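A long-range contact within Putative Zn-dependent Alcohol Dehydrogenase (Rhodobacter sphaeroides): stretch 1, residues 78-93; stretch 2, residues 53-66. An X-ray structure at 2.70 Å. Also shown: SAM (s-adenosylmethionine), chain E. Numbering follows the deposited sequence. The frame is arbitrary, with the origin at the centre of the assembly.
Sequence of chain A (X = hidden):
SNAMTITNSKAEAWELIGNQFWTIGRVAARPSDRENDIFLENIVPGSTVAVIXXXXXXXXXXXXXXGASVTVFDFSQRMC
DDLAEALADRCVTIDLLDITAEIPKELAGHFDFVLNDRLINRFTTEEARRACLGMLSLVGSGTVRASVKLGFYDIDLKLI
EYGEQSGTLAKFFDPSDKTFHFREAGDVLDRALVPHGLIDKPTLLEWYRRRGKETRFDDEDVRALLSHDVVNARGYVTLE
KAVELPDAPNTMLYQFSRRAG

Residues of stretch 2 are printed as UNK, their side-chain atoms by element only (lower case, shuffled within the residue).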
ATOM      1  N   ARG A  78     -15.460   0.793   4.352  1.00 42.77           N
ATOM      2  CA  ARG A  78     -15.449   1.929   5.258  1.00 42.52           C
ATOM      3  C   ARG A  78     -14.483   3.001   4.756  1.00 43.36           C
ATOM      4  O   ARG A  78     -14.753   4.212   4.842  1.00 39.94           O
ATOM      5  CB  ARG A  78     -15.081   1.521   6.693  1.00 39.47           C
ATOM      6  CG  ARG A  78     -15.318   2.674   7.677  1.00 41.03           C
ATOM      7  CD  ARG A  78     -14.711   2.425   9.007  1.00 46.96           C
ATOM      8  NE  ARG A  78     -14.507   3.669   9.763  1.00 53.30           N
ATOM      9  CZ  ARG A  78     -14.128   3.732  11.048  1.00 51.83           C
ATOM     10  NH1 ARG A  78     -13.922   2.611  11.739  1.00 46.81           N
ATOM     11  NH2 ARG A  78     -13.947   4.916  11.641  1.00 46.64           N
HETATM   12  N   MSE A  79     -13.351   2.530   4.237  1.00 40.89           N
HETATM   13  CA  MSE A  79     -12.342   3.391   3.656  1.00 39.88           C
HETATM   14  C   MSE A  79     -12.915   4.204   2.526  1.00 37.22           C
HETATM   15  O   MSE A  79     -12.856   5.432   2.566  1.00 37.84           O
HETATM   16  CB  MSE A  79     -11.121   2.590   3.231  1.00 39.16           C
HETATM   17  CG  MSE A  79     -10.194   2.364   4.416  1.00 46.75           C
HETATM   18 SE   MSE A  79      -9.488   4.066   5.174  1.00 69.02          SE
HETATM   19  CE  MSE A  79      -8.275   3.207   6.449  1.00 81.54           C
ATOM     20  N   CYS A  80     -13.524   3.530   1.556  1.00 31.45           N
ATOM     21  CA  CYS A  80     -14.274   4.235   0.506  1.00 33.12           C
ATOM     22  C   CYS A  80     -15.296   5.224   1.050  1.00 34.85           C
ATOM     23  O   CYS A  80     -15.453   6.321   0.516  1.00 35.79           O
ATOM     24  CB  CYS A  80     -14.972   3.271  -0.469  1.00 30.53           C
ATOM     25  SG  CYS A  80     -13.874   2.073  -1.284  1.00 35.99           S
ATOM     26  N   ASP A  81     -15.984   4.844   2.117  1.00 39.04           N
ATOM     27  CA  ASP A  81     -17.126   5.630   2.570  1.00 42.48           C
ATOM     28  C   ASP A  81     -16.661   6.895   3.263  1.00 38.58           C
ATOM     29  O   ASP A  81     -17.174   7.983   2.975  1.00 39.27           O
ATOM     30  CB  ASP A  81     -18.067   4.795   3.456  1.00 44.35           C
ATOM     31  CG  ASP A  81     -18.957   3.826   2.650  1.00 45.45           C
ATOM     32  OD1 ASP A  81     -19.002   3.942   1.408  1.00 42.30           O
ATOM     33  OD2 ASP A  81     -19.622   2.956   3.266  1.00 49.17           O
ATOM     34  N   ASP A  82     -15.668   6.743   4.140  1.00 36.72           N
ATOM     35  CA  ASP A  82     -15.078   7.865   4.879  1.00 40.66           C
ATOM     36  C   ASP A  82     -14.366   8.847   3.949  1.00 42.75           C
ATOM     37  O   ASP A  82     -14.335  10.071   4.193  1.00 35.21           O
ATOM     38  CB  ASP A  82     -14.084   7.353   5.927  1.00 43.80           C
ATOM     39  CG  ASP A  82     -14.769   6.763   7.163  1.00 51.72           C
ATOM     40  OD1 ASP A  82     -16.021   6.767   7.199  1.00 51.66           O
ATOM     41  OD2 ASP A  82     -14.049   6.300   8.091  1.00 51.45           O
ATOM     42  N   LEU A  83     -13.798   8.298   2.874  1.00 41.59           N
ATOM     43  CA  LEU A  83     -13.105   9.105   1.880  1.00 33.68           C
ATOM     44  C   LEU A  83     -14.135   9.911   1.089  1.00 38.00           C
ATOM     45  O   LEU A  83     -13.984  11.124   0.921  1.00 41.25           O
ATOM     46  CB  LEU A  83     -12.231   8.245   0.957  1.00 30.21           C
ATOM     47  CG  LEU A  83     -11.616   9.129  -0.136  1.00 31.95           C
ATOM     48  CD1 LEU A  83     -10.635  10.159   0.430  1.00 26.79           C
ATOM     49  CD2 LEU A  83     -11.024   8.351  -1.283  1.00 26.60           C
ATOM     50  N   ALA A  84     -15.186   9.240   0.616  1.00 39.42           N
ATOM     51  CA  ALA A  84     -16.281   9.899  -0.096  1.00 36.14           C
ATOM     52  C   ALA A  84     -16.948  10.955   0.769  1.00 38.37           C
ATOM     53  O   ALA A  84     -17.494  11.930   0.269  1.00 39.56           O
ATOM     54  CB  ALA A  84     -17.307   8.896  -0.543  1.00 34.94           C
ATOM     55  N   GLU A  85     -16.924  10.757   2.075  1.00 40.06           N
ATOM     56  CA  GLU A  85     -17.441  11.785   2.969  1.00 47.18           C
ATOM     57  C   GLU A  85     -16.547  13.050   3.003  1.00 44.31           C
ATOM     58  O   GLU A  85     -17.032  14.168   2.819  1.00 38.35           O
ATOM     59  CB  GLU A  85     -17.659  11.196   4.359  1.00 53.72           C
ATOM     60  CG  GLU A  85     -17.990  12.204   5.439  1.00 65.95           C
ATOM     61  CD  GLU A  85     -18.069  11.549   6.805  1.00 84.40           C
ATOM     62  OE1 GLU A  85     -17.047  11.576   7.547  1.00 77.20           O
ATOM     63  OE2 GLU A  85     -19.154  10.996   7.119  1.00 85.17           O
ATOM     64  N   ALA A  86     -15.250  12.849   3.225  1.00 39.83           N
ATOM     65  CA  ALA A  86     -14.269  13.918   3.219  1.00 36.63           C
ATOM     66  C   ALA A  86     -14.180  14.672   1.884  1.00 45.46           C
ATOM     67  O   ALA A  86     -13.677  15.797   1.836  1.00 46.17           O
ATOM     68  CB  ALA A  86     -12.915  13.360   3.595  1.00 32.48           C
ATOM     69  N   LEU A  87     -14.661  14.067   0.804  1.00 45.47           N
ATOM     70  CA  LEU A  87     -14.610  14.703  -0.518  1.00 51.99           C
ATOM     71  C   LEU A  87     -15.986  14.833  -1.154  1.00 56.38           C
ATOM     72  O   LEU A  87     -16.141  14.584  -2.347  1.00 57.04           O
ATOM     73  CB  LEU A  87     -13.730  13.871  -1.450  1.00 48.13           C
ATOM     74  CG  LEU A  87     -12.277  13.684  -1.018  1.00 48.75           C
ATOM     75  CD1 LEU A  87     -11.595  12.637  -1.863  1.00 38.01           C
ATOM     76  CD2 LEU A  87     -11.533  15.015  -1.106  1.00 48.22           C
ATOM     77  N   ALA A  88     -16.988  15.204  -0.366  1.00 56.55           N
ATOM     78  CA  ALA A  88     -18.357  15.096  -0.847  1.00 61.25           C
ATOM     79  C   ALA A  88     -18.649  16.190  -1.878  1.00 65.00           C
ATOM     80  O   ALA A  88     -19.523  16.058  -2.746  1.00 69.43           O
ATOM     81  CB  ALA A  88     -19.341  15.132   0.326  1.00 52.24           C
ATOM     82  N   ASP A  89     -17.885  17.266  -1.799  1.00 60.06           N
ATOM     83  CA  ASP A  89     -18.084  18.381  -2.705  1.00 67.65           C
ATOM     84  C   ASP A  89     -17.294  18.205  -4.001  1.00 65.33           C
ATOM     85  O   ASP A  89     -17.643  18.800  -5.025  1.00 67.72           O
ATOM     86  CB  ASP A  89     -17.720  19.708  -2.021  1.00 75.33           C
ATOM     87  CG  ASP A  89     -16.325  19.686  -1.386  1.00 75.34           C
ATOM     88  OD1 ASP A  89     -15.741  18.584  -1.216  1.00 69.51           O
ATOM     89  OD2 ASP A  89     -15.811  20.779  -1.053  1.00 77.93           O
ATOM     90  N   ARG A  90     -16.240  17.390  -3.963  1.00 60.70           N
ATOM     91  CA  ARG A  90     -15.420  17.168  -5.156  1.00 51.91           C
ATOM     92  C   ARG A  90     -15.990  16.125  -6.117  1.00 48.44           C
ATOM     93  O   ARG A  90     -16.795  15.270  -5.744  1.00 55.74           O
ATOM     94  CB  ARG A  90     -13.993  16.839  -4.765  1.00 44.32           C
ATOM     95  CG  ARG A  90     -13.281  18.049  -4.177  1.00 49.01           C
ATOM     96  CD  ARG A  90     -11.970  17.667  -3.531  1.00 50.28           C
ATOM     97  NE  ARG A  90     -11.061  18.789  -3.320  1.00 53.80           N
ATOM     98  CZ  ARG A  90     -10.575  19.569  -4.288  1.00 63.81           C
ATOM     99  NH1 ARG A  90     -10.930  19.388  -5.570  1.00 52.28           N
ATOM    100  NH2 ARG A  90      -9.736  20.554  -3.964  1.00 67.72           N
ATOM    101  N   CYS A  91     -15.579  16.226  -7.370  1.00 40.26           N
ATOM    102  CA  CYS A  91     -15.943  15.249  -8.386  1.00 41.45           C
ATOM    103  C   CYS A  91     -14.845  14.169  -8.551  1.00 36.08           C
ATOM    104  O   CYS A  91     -13.765  14.414  -9.094  1.00 37.86           O
ATOM    105  CB  CYS A  91     -16.235  15.967  -9.719  1.00 46.24           C
ATOM    106  SG  CYS A  91     -16.418  14.890 -11.187  1.00 67.59           S
ATOM    107  N   VAL A  92     -15.128  12.972  -8.076  1.00 29.62           N
ATOM    108  CA  VAL A  92     -14.137  11.919  -8.041  1.00 30.03           C
ATOM    109  C   VAL A  92     -14.869  10.591  -7.968  1.00 28.05           C
ATOM    110  O   VAL A  92     -15.934  10.499  -7.374  1.00 32.86           O
ATOM    111  CB  VAL A  92     -13.277  12.015  -6.785  1.00 31.74           C
ATOM    112  CG1 VAL A  92     -14.120  11.778  -5.554  1.00 30.14           C
ATOM    113  CG2 VAL A  92     -12.192  10.982  -6.818  1.00 28.31           C
ATOM    114  N   THR A  93     -14.276   9.572  -8.563  1.00 25.86           N
ATOM    115  CA  THR A  93     -14.838   8.241  -8.620  1.00 28.42           C
ATOM    116  C   THR A  93     -14.151   7.354  -7.604  1.00 31.50           C
ATOM    117  O   THR A  93     -12.918   7.265  -7.580  1.00 29.01           O
ATOM    118  CB  THR A  93     -14.635   7.609 -10.000  1.00 30.15           C
ATOM    119  OG1 THR A  93     -15.279   8.410 -10.996  1.00 36.04           O
ATOM    120  CG2 THR A  93     -15.193   6.195 -10.017  1.00 32.54           C
ATOM    121  N   UNK A  53      -5.656   2.725  -2.723  1.00 23.76           N
ATOM    122  CA  UNK A  53      -5.577   3.080  -1.319  1.00 24.27           C
ATOM    123  C   UNK A  53      -6.360   4.336  -0.992  1.00 25.71           C
ATOM    124  O   UNK A  53      -5.836   5.447  -1.082  1.00 30.63           O
ATOM    125  N   UNK A  54      -7.621   4.160  -0.613  1.00 27.89           N
ATOM    126  CA  UNK A  54      -8.492   5.287  -0.301  1.00 25.18           C
ATOM    127  C   UNK A  54      -8.036   6.003   0.966  1.00 27.23           C
ATOM    128  O   UNK A  54      -8.611   7.018   1.358  1.00 26.94           O
ATOM    129  c   UNK A  54      -9.933   4.821  -0.159  1.00 27.45           C
ATOM    130  N   UNK A  55      -6.998   5.468   1.600  1.00 28.20           N
ATOM    131  CA  UNK A  55      -6.485   6.035   2.842  1.00 27.91           C
ATOM    132  C   UNK A  55      -5.620   7.261   2.573  1.00 26.44           C
ATOM    133  O   UNK A  55      -5.443   8.112   3.444  1.00 28.74           O
ATOM    134  c   UNK A  55      -5.684   4.987   3.618  1.00 30.18           C
ATOM    135  o   UNK A  55      -4.447   4.716   2.981  1.00 31.11           O
ATOM    136  N   UNK A  56      -5.083   7.346   1.360  1.00 24.56           N
ATOM    137  CA  UNK A  56      -4.186   8.448   0.988  1.00 25.58           C
ATOM    138  C   UNK A  56      -4.963   9.702   0.564  1.00 26.54           C
ATOM    139  O   UNK A  56      -4.859  10.204  -0.578  1.00 18.96           O
ATOM    140  o   UNK A  56      -2.925   6.642  -0.040  1.00 25.91           O
ATOM    141  c   UNK A  56      -1.858   8.766   0.088  1.00 19.30           C
ATOM    142  c   UNK A  56      -3.173   8.049  -0.114  1.00 21.86           C
ATOM    143  N   UNK A  57      -5.689  10.231   1.546  1.00 24.33           N
ATOM    144  CA  UNK A  57      -6.635  11.303   1.329  1.00 28.22           C
ATOM    145  C   UNK A  57      -6.046  12.624   0.815  1.00 31.06           C
ATOM    146  O   UNK A  57      -6.713  13.329   0.061  1.00 31.40           O
ATOM    147  n   UNK A  57     -10.331  16.650   3.229  1.00 54.05           N
ATOM    148  c   UNK A  57      -8.444  12.665   2.457  1.00 26.50           C
ATOM    149  n   UNK A  57      -9.800  15.160   4.902  1.00 42.33           N
ATOM    150  n   UNK A  57      -8.760  15.037   2.828  1.00 44.99           N
ATOM    151  c   UNK A  57      -7.940  13.881   3.160  1.00 33.35           C
ATOM    152  c   UNK A  57      -9.633  15.607   3.655  1.00 49.50           C
ATOM    153  c   UNK A  57      -7.462  11.534   2.596  1.00 26.13           C
ATOM    154  N   UNK A  58      -4.818  12.958   1.212  1.00 25.66           N
ATOM    155  CA  UNK A  58      -4.250  14.254   0.836  1.00 27.85           C
ATOM    156  C   UNK A  58      -3.568  14.184  -0.522  1.00 28.99           C
ATOM    157  O   UNK A  58      -3.636  15.129  -1.302  1.00 25.98           O
ATOM    158  c   UNK A  58      -4.457  14.313   5.525  1.00 27.20           C
ATOM    159  c   UNK A  58      -3.349  14.840   1.947  1.00 26.11           C
ATOM    160  c   UNK A  58      -3.759  14.202   4.351  1.00 27.82           C
ATOM    161  c   UNK A  58      -5.844  15.995   4.549  1.00 27.04           C
ATOM    162  c   UNK A  58      -4.076  14.995   3.255  1.00 29.30           C
ATOM    163  c   UNK A  58      -5.501  15.211   5.623  1.00 27.93           C
ATOM    164  c   UNK A  58      -5.139  15.877   3.360  1.00 26.73           C
ATOM    165  N   UNK A  59      -2.953  13.039  -0.814  1.00 27.91           N
ATOM    166  CA  UNK A  59      -2.478  12.764  -2.161  1.00 21.60           C
ATOM    167  C   UNK A  59      -3.627  12.811  -3.169  1.00 23.72           C
ATOM    168  O   UNK A  59      -3.527  13.408  -4.223  1.00 24.09           O
ATOM    169  c   UNK A  59      -0.852   9.703  -3.704  1.00 21.98           C
ATOM    170  c   UNK A  59      -1.495  11.046  -3.675  1.00 18.45           C
ATOM    171  c   UNK A  59      -1.809  11.404  -2.231  1.00 18.67           C
ATOM    172  c   UNK A  59      -0.533  12.087  -4.275  1.00 19.06           C
ATOM    173  N   UNK A  60      -4.743  12.194  -2.835  1.00 28.94           N
ATOM    174  CA  UNK A  60      -5.856  12.199  -3.759  1.00 25.77           C
ATOM    175  C   UNK A  60      -6.341  13.628  -3.980  1.00 25.65           C
ATOM    176  O   UNK A  60      -6.700  14.006  -5.086  1.00 29.08           O
ATOM    177  c   UNK A  60      -6.503   9.790  -3.408  1.00 21.04           C
ATOM    178  c   UNK A  60      -8.298  11.519  -3.949  1.00 16.99           C
ATOM    179  c   UNK A  60      -6.963  11.254  -3.252  1.00 24.05           C
ATOM    180  c   UNK A  60      -6.992   8.809  -2.263  1.00 24.00           C
ATOM    181  N   UNK A  61      -6.307  14.440  -2.931  1.00 26.85           N
ATOM    182  CA  UNK A  61      -6.861  15.793  -2.995  1.00 27.84           C
ATOM    183  C   UNK A  61      -5.974  16.745  -3.826  1.00 30.45           C
ATOM    184  O   UNK A  61      -6.492  17.622  -4.511  1.00 33.49           O
ATOM    185  c   UNK A  61      -8.195  17.910   0.006  1.00 61.37           C
ATOM    186  c   UNK A  61      -7.094  16.313  -1.584  1.00 28.29           C
ATOM    187  o   UNK A  61      -8.130  16.961   0.842  1.00 51.08           O
ATOM    188  c   UNK A  61      -7.823  17.627  -1.456  1.00 42.31           C
ATOM    189  o   UNK A  61      -8.564  19.068   0.318  1.00 60.92           O
ATOM    190  N   UNK A  62      -4.649  16.567  -3.777  1.00 27.22           N
ATOM    191  CA  UNK A  62      -3.742  17.316  -4.639  1.00 30.75           C
ATOM    192  C   UNK A  62      -3.883  16.893  -6.105  1.00 35.14           C
ATOM    193  O   UNK A  62      -3.764  17.719  -7.014  1.00 33.99           O
ATOM    194  n   UNK A  62      -1.874  21.642  -1.885  1.00 51.42           N
ATOM    195  c   UNK A  62      -2.509  19.366  -2.892  1.00 49.74           C
ATOM    196  c   UNK A  62      -2.286  17.190  -4.190  1.00 28.75           C
ATOM    197  c   UNK A  62      -1.963  17.947  -2.914  1.00 37.74           C
ATOM    198  c   UNK A  62      -1.906  20.160  -1.722  1.00 60.17           C
ATOM    199  N   UNK A  63      -4.148  15.609  -6.328  1.00 30.70           N
ATOM    200  CA  UNK A  63      -4.428  15.092  -7.660  1.00 25.75           C
ATOM    201  C   UNK A  63      -5.613  15.778  -8.271  1.00 28.19           C
ATOM    202  O   UNK A  63      -5.567  16.141  -9.443  1.00 26.57           O
ATOM    203  c   UNK A  63      -4.717  13.652  -7.599  1.00 24.16           C
ATOM    204  N   UNK A  64      -6.704  15.895  -7.513  1.00 28.43           N
ATOM    205  CA  UNK A  64      -7.897  16.565  -8.039  1.00 29.53           C
ATOM    206  C   UNK A  64      -7.614  18.053  -8.257  1.00 32.46           C
ATOM    207  O   UNK A  64      -8.022  18.627  -9.256  1.00 35.71           O
ATOM    208  c   UNK A  64     -10.365  14.851  -5.526  1.00 26.78           C
ATOM    209  c   UNK A  64      -9.109  16.380  -7.135  1.00 26.01           C
ATOM    210  c   UNK A  64      -9.572  14.943  -6.848  1.00 28.71           C
ATOM    211  c   UNK A  64     -10.361  14.302  -8.023  1.00 24.25           C
ATOM    212  N   UNK A  65      -6.894  18.678  -7.338  1.00 32.83           N
ATOM    213  CA  UNK A  65      -6.624  20.110  -7.456  1.00 36.49           C
ATOM    214  C   UNK A  65      -5.747  20.429  -8.707  1.00 32.17           C
ATOM    215  O   UNK A  65      -5.909  21.444  -9.340  1.00 28.58           O
ATOM    216  c   UNK A  65      -6.010  20.601  -6.146  1.00 43.31           C
ATOM    217  o   UNK A  65      -4.758  21.580  -3.885  1.00 73.53           O
ATOM    218  c   UNK A  65      -4.919  22.462  -4.768  1.00 80.35           C
ATOM    219  c   UNK A  65      -5.764  22.104  -6.024  1.00 63.17           C
ATOM    220  o   UNK A  65      -4.413  23.614  -4.664  1.00 78.91           O
ATOM    221  N   UNK A  66      -4.845  19.514  -9.047  1.00 30.67           N
ATOM    222  CA  UNK A  66      -3.998  19.550 -10.220  1.00 21.00           C
ATOM    223  C   UNK A  66      -4.781  19.481 -11.546  1.00 28.85           C
ATOM    224  O   UNK A  66      -4.261  19.869 -12.606  1.00 30.16           O
ATOM    225  c   UNK A  66      -1.168  19.316 -11.624  1.00 20.83           C
ATOM    226  c   UNK A  66      -3.008  18.390 -10.136  1.00 18.51           C
ATOM    227  n   UNK A  66       1.028  17.871 -10.838  1.00 21.60           N
ATOM    228  c   UNK A  66      -2.114  18.163 -11.363  1.00 24.23           C
ATOM    229  n   UNK A  66       1.342  19.188  -9.004  1.00 25.02           N
ATOM    230  n   UNK A  66      -0.382  19.617 -10.441  1.00 19.55           N
ATOM    231  c   UNK A  66       0.663  18.897 -10.091  1.00 22.30           C
TER
HETATM  232  N   SAM E 301      -2.150   3.853   4.071  1.00 42.04           N
HETATM  233  CA  SAM E 301      -0.793   4.310   3.835  1.00 38.72           C
HETATM  234  C   SAM E 301      -0.781   5.627   3.090  1.00 30.22           C
HETATM  235  O   SAM E 301      -1.810   6.210   2.719  1.00 27.19           O
HETATM  236  OXT SAM E 301       0.311   6.107   2.888  1.00 31.74           O
HETATM  237  CB  SAM E 301       0.042   3.239   3.142  1.00 37.81           C
HETATM  238  CG  SAM E 301      -0.591   1.842   3.079  1.00 38.73           C
HETATM  239  SD  SAM E 301      -1.819   1.548   1.766  1.00 56.25           S
HETATM  240  CE  SAM E 301      -2.033   3.184   1.009  1.00 34.75           C
HETATM  241  C5' SAM E 301      -3.349   1.180   2.696  1.00 32.16           C
HETATM  242  C4' SAM E 301      -4.688   1.440   2.016  1.00 32.85           C
HETATM  243  O4' SAM E 301      -4.831   0.581   0.898  1.00 31.89           O
HETATM  244  C3' SAM E 301      -5.875   1.131   2.912  1.00 36.31           C
HETATM  245  O3' SAM E 301      -6.867   2.086   2.612  1.00 34.93           O
HETATM  246  C2' SAM E 301      -6.378  -0.217   2.439  1.00 34.20           C
HETATM  247  O2' SAM E 301      -7.782  -0.319   2.543  1.00 33.84           O
HETATM  248  C1' SAM E 301      -5.966  -0.249   0.978  1.00 27.21           C
HETATM  249  N9  SAM E 301      -5.605  -1.606   0.546  1.00 21.57           N
HETATM  250  C8  SAM E 301      -4.781  -2.476   1.211  1.00 23.23           C
HETATM  251  N7  SAM E 301      -4.715  -3.639   0.508  1.00 23.35           N
HETATM  252  C5  SAM E 301      -5.487  -3.534  -0.610  1.00 24.76           C
HETATM  253  C6  SAM E 301      -5.766  -4.423  -1.665  1.00 25.11           C
HETATM  254  N6  SAM E 301      -5.258  -5.657  -1.723  1.00 21.75           N
HETATM  255  N1  SAM E 301      -6.618  -4.008  -2.658  1.00 24.76           N
HETATM  256  C2  SAM E 301      -7.187  -2.743  -2.587  1.00 27.24           C
HETATM  257  N3  SAM E 301      -6.910  -1.860  -1.571  1.00 21.07           N
HETATM  258  C4  SAM E 301      -6.067  -2.252  -0.588  1.00 22.55           C

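Position 53 has no side-chain atoms, so it is Gly-53. A CB here would clash with SAM CE and be jammed against the preceding carbonyl, so the site calls for glycine.

Position 54 carries one carbon, 4.2 Å from the CB of Met-79 and 3.9 Å from Leu-83 CD2: Ala-54. Its small methyl lets the backbones come close, with CA of Met-79 and CA of Ala-54 5.8 Å apart.

Position 55 has a carbon, 4.2 Å from Met-79 SE, and then an oxygen: Ser-55. Its CB points away from stretch 1, and OG accepts a hydrogen bond from SAM N at 2.7 Å.

At position 56 one carbon carries an oxygen and a carbon, the mark of Thr-56. It occupies the N-cap position without a capping bond from its side chain; its OG1 lies 3.0 Å from SAM O.

Position 57 has three carbons, a nitrogen, and a carbon bearing two more nitrogens; it packs on Leu-83 and Ala-86. This is Arg-57. CG lies 3.9 Å from Leu-83 CD1, and the CB of Ala-86 covers one face of the guanidinium, a flat surface suited to such packing.

Position 58, a carbon and a six-carbon ring, is Phe-58, partly exposed; position 59, four carbons forked at the second, is Leu-59, apolar as its buried site favours. Neither side chain reaches stretch 1.

Position 60 has four carbons forked at the first, one arm two carbons long; one carbon packs on Leu-83 and another on Leu-87: Ile-60. CD1 sits 4.2 Å from Leu-83 CD2 and CG2 4.1 Å from Leu-87 CD1, so its two arms meet successive leucines.

Position 61, three carbons with two oxygens on the third, touches Leu-87 and Arg-90: Glu-61, the isosteric amide being excluded by element. OE1 accepts a 2.8 Å hydrogen bond from Arg-57 NE within a salt bridge, and CG is 3.9 Å from Arg-90 NE.

Position 62, four carbons ending in nitrogen, is Lys-62, its charge suiting an exposed site; position 63, a lone carbon, is Ala-63, small and buried. Neither touches stretch 1.

Position 64, four carbons forked at the second, packs on Leu-87, Arg-90 and Val-92: Leu-64. CD1 lies 3.8 Å from Arg-90 CD, while CD2 lies 3.9 Å from the CB of Val-92.

Position 65 repeats the three-carbon, two-oxygen pattern beside Arg-90: Glu-65, whose CB is 4.3 Å from Arg-90 NH2; its exposed OE2 forms a 3.5 Å salt bridge with Lys-62 NZ. Position 66 again ends in a three-nitrogen group, Arg-66, partly exposed and beyond reach.

No hydrogen bond crosses the contact. The two helix axes cross at 47°, with a closest approach of 11.4 Å, and apolar packing runs from Ala-54 through Ile-60 to Leu-64, flanked by arginines whose aliphatic carbons join it.

Stretch 2 53-66: GASTRFLIEKALER
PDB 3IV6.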